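Side-chain contact in replicative DNA helicase (Mycobacterium smegmatis, PDB 6OWN), which is represented here by the splicing domain of its DnaB1 intein, whose self-excision from the helicase precursor by protein splicing is reversibly inhibited by zinc: residues T69-G72 and V73-T76. Sequence-based numbering, arbitrary orientation.
Sequences TEHG and VRIT
Arg74 sends CG back beside its own backbone N (chi1 -64°) and bends again at chi2 (-79°), which turns the guanidinium toward the loop before it, where His71 lies. There the CB of His71 sits over one face of the guanidinium, 3.4 Å from NH2 of Arg74. The carbonyl O of His71 is also near, 3.3 Å from the same NH2 of Arg74. NH1 of Arg74 donates to the O of Val73 at 3.0 Å; that oxygen lies close to the guanidinium plane, but the nitrogen stands well above the carbonyl plane, away from the lone pairs. The bond back to the strand restrains the rotation of the guanidinium, with CB of His71 against one face.

Closer to the backbone, CG of Arg74 packs against OG1 of Thr69 at 3.6 Å, the two side chains crossing nearly at right angles. Thr69 to Gly72 form a type I turn that joins strands 66-69 and 72-75 into a two-stranded beta hairpin, with Thr69 N to Gly72 O and Gly72 N to Thr69 O both hydrogen-bonded. The Thr69 hydroxyl, between its N and carbonyl carbon, reinforces this turn: it accepts from His71 N at 3.2 Å, an ST turn, and donates to Gly72 O at 2.6 Å in the carbonyl plane. Gly72 O is thus gripped by two donors of Thr69, its N and its OG1. Gly72 has a positive phi (105°), a backbone shape that by itself calls for glycine. On one face of the His71 ring, CG of Glu70 lies over the ring centre, and OE2 of Glu70 is hydrogen-bonded to ND1 of His84. Leu79 touches both Thr69 and Arg74.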
ATOM      1  N   THR A  69      -0.779 -10.415  -5.012  1.00 26.01           N
ATOM      2  CA  THR A  69      -1.717 -11.472  -4.636  1.00 37.78           C
ATOM      3  C   THR A  69      -1.182 -12.852  -5.021  1.00 39.20           C
ATOM      4  O   THR A  69      -0.154 -12.995  -5.693  1.00 37.33           O
ATOM      5  CB  THR A  69      -3.101 -11.246  -5.268  1.00 35.10           C
ATOM      6  OG1 THR A  69      -3.072 -11.583  -6.658  1.00 31.51           O
ATOM      7  CG2 THR A  69      -3.541  -9.800  -5.084  1.00 28.63           C
ATOM      8  N   GLU A  70      -1.910 -13.886  -4.589  1.00 37.83           N
ATOM      9  CA  GLU A  70      -1.540 -15.258  -4.932  1.00 37.54           C
ATOM     10  C   GLU A  70      -1.646 -15.522  -6.429  1.00 39.23           C
ATOM     11  O   GLU A  70      -1.043 -16.478  -6.931  1.00 46.91           O
ATOM     12  CB  GLU A  70      -2.406 -16.250  -4.149  1.00 40.73           C
ATOM     13  CG  GLU A  70      -3.891 -16.218  -4.503  1.00 45.40           C
ATOM     14  CD  GLU A  70      -4.689 -15.277  -3.614  1.00 46.41           C
ATOM     15  OE1 GLU A  70      -4.500 -14.051  -3.739  1.00 37.65           O
ATOM     16  OE2 GLU A  70      -5.513 -15.758  -2.802  1.00 42.25           O
ATOM     17  N   HIS A  71      -2.393 -14.697  -7.152  1.00 35.44           N
ATOM     18  CA  HIS A  71      -2.489 -14.785  -8.600  1.00 42.81           C
ATOM     19  C   HIS A  71      -1.479 -13.890  -9.303  1.00 45.36           C
ATOM     20  O   HIS A  71      -1.508 -13.793 -10.534  1.00 44.85           O
ATOM     21  CB  HIS A  71      -3.907 -14.428  -9.053  1.00 45.65           C
ATOM     22  CG  HIS A  71      -4.983 -15.122  -8.274  1.00 54.68           C
ATOM     23  ND1 HIS A  71      -5.865 -14.447  -7.455  1.00 51.40           N
ATOM     24  CD2 HIS A  71      -5.314 -16.432  -8.182  1.00 51.66           C
ATOM     25  CE1 HIS A  71      -6.696 -15.311  -6.899  1.00 54.70           C
ATOM     26  NE2 HIS A  71      -6.382 -16.523  -7.323  1.00 56.76           N
ATOM     27  N   GLY A  72      -0.593 -13.244  -8.553  1.00 37.04           N
ATOM     28  CA  GLY A  72       0.309 -12.257  -9.105  1.00 34.50           C
ATOM     29  C   GLY A  72      -0.125 -10.852  -8.744  1.00 31.54           C
ATOM     30  O   GLY A  72      -1.003 -10.625  -7.907  1.00 33.09           O
ATOM     31  N   VAL A  73       0.517  -9.890  -9.403  1.00 31.08           N
ATOM     32  CA  VAL A  73       0.233  -8.482  -9.162  1.00 22.99           C
ATOM     33  C   VAL A  73      -1.138  -8.144  -9.724  1.00 23.02           C
ATOM     34  O   VAL A  73      -1.438  -8.438 -10.888  1.00 32.19           O
ATOM     35  CB  VAL A  73       1.331  -7.609  -9.793  1.00 28.20           C
ATOM     36  CG1 VAL A  73       0.983  -6.123  -9.684  1.00 33.93           C
ATOM     37  CG2 VAL A  73       2.665  -7.892  -9.139  1.00 36.80           C
ATOM     38  N   ARG A  74      -1.986  -7.530  -8.898  1.00 20.77           N
ATOM     39  CA  ARG A  74      -3.281  -7.026  -9.340  1.00 20.35           C
ATOM     40  C   ARG A  74      -3.417  -5.558  -8.965  1.00 25.44           C
ATOM     41  O   ARG A  74      -2.989  -5.148  -7.883  1.00 26.39           O
ATOM     42  CB  ARG A  74      -4.441  -7.819  -8.707  1.00 26.72           C
ATOM     43  CG  ARG A  74      -4.488  -9.283  -9.109  1.00 31.51           C
ATOM     44  CD  ARG A  74      -5.091  -9.440 -10.492  1.00 36.31           C
ATOM     45  NE  ARG A  74      -5.159 -10.831 -10.935  1.00 41.14           N
ATOM     46  CZ  ARG A  74      -4.184 -11.456 -11.589  1.00 45.97           C
ATOM     47  NH1 ARG A  74      -3.060 -10.814 -11.874  1.00 42.65           N
ATOM     48  NH2 ARG A  74      -4.334 -12.720 -11.964  1.00 49.68           N
ATOM     49  N   ILE A  75      -4.022  -4.767  -9.845  1.00 22.73           N
ATOM     50  CA  ILE A  75      -4.339  -3.391  -9.479  1.00 23.39           C
ATOM     51  C   ILE A  75      -5.629  -3.361  -8.658  1.00 23.43           C
ATOM     52  O   ILE A  75      -6.445  -4.287  -8.698  1.00 24.22           O
ATOM     53  CB  ILE A  75      -4.435  -2.480 -10.714  1.00 28.12           C
ATOM     54  CG1 ILE A  75      -5.680  -2.810 -11.547  1.00 26.48           C
ATOM     55  CG2 ILE A  75      -3.164  -2.587 -11.566  1.00 25.60           C
ATOM     56  CD1 ILE A  75      -5.977  -1.755 -12.605  1.00 19.31           C
ATOM     57  N   THR A  76      -5.792  -2.287  -7.874  1.00 18.81           N
ATOM     58  CA  THR A  76      -6.939  -2.175  -6.972  1.00 21.80           C
ATOM     59  C   THR A  76      -8.255  -2.451  -7.694  1.00 27.35           C
ATOM     60  O   THR A  76      -9.124  -3.164  -7.172  1.00 25.21           O
ATOM     61  CB  THR A  76      -6.979  -0.786  -6.321  1.00 16.79           C
ATOM     62  OG1 THR A  76      -5.716  -0.485  -5.701  1.00 18.04           O
ATOM     63  CG2 THR A  76      -8.061  -0.749  -5.268  1.00 17.89           C
TER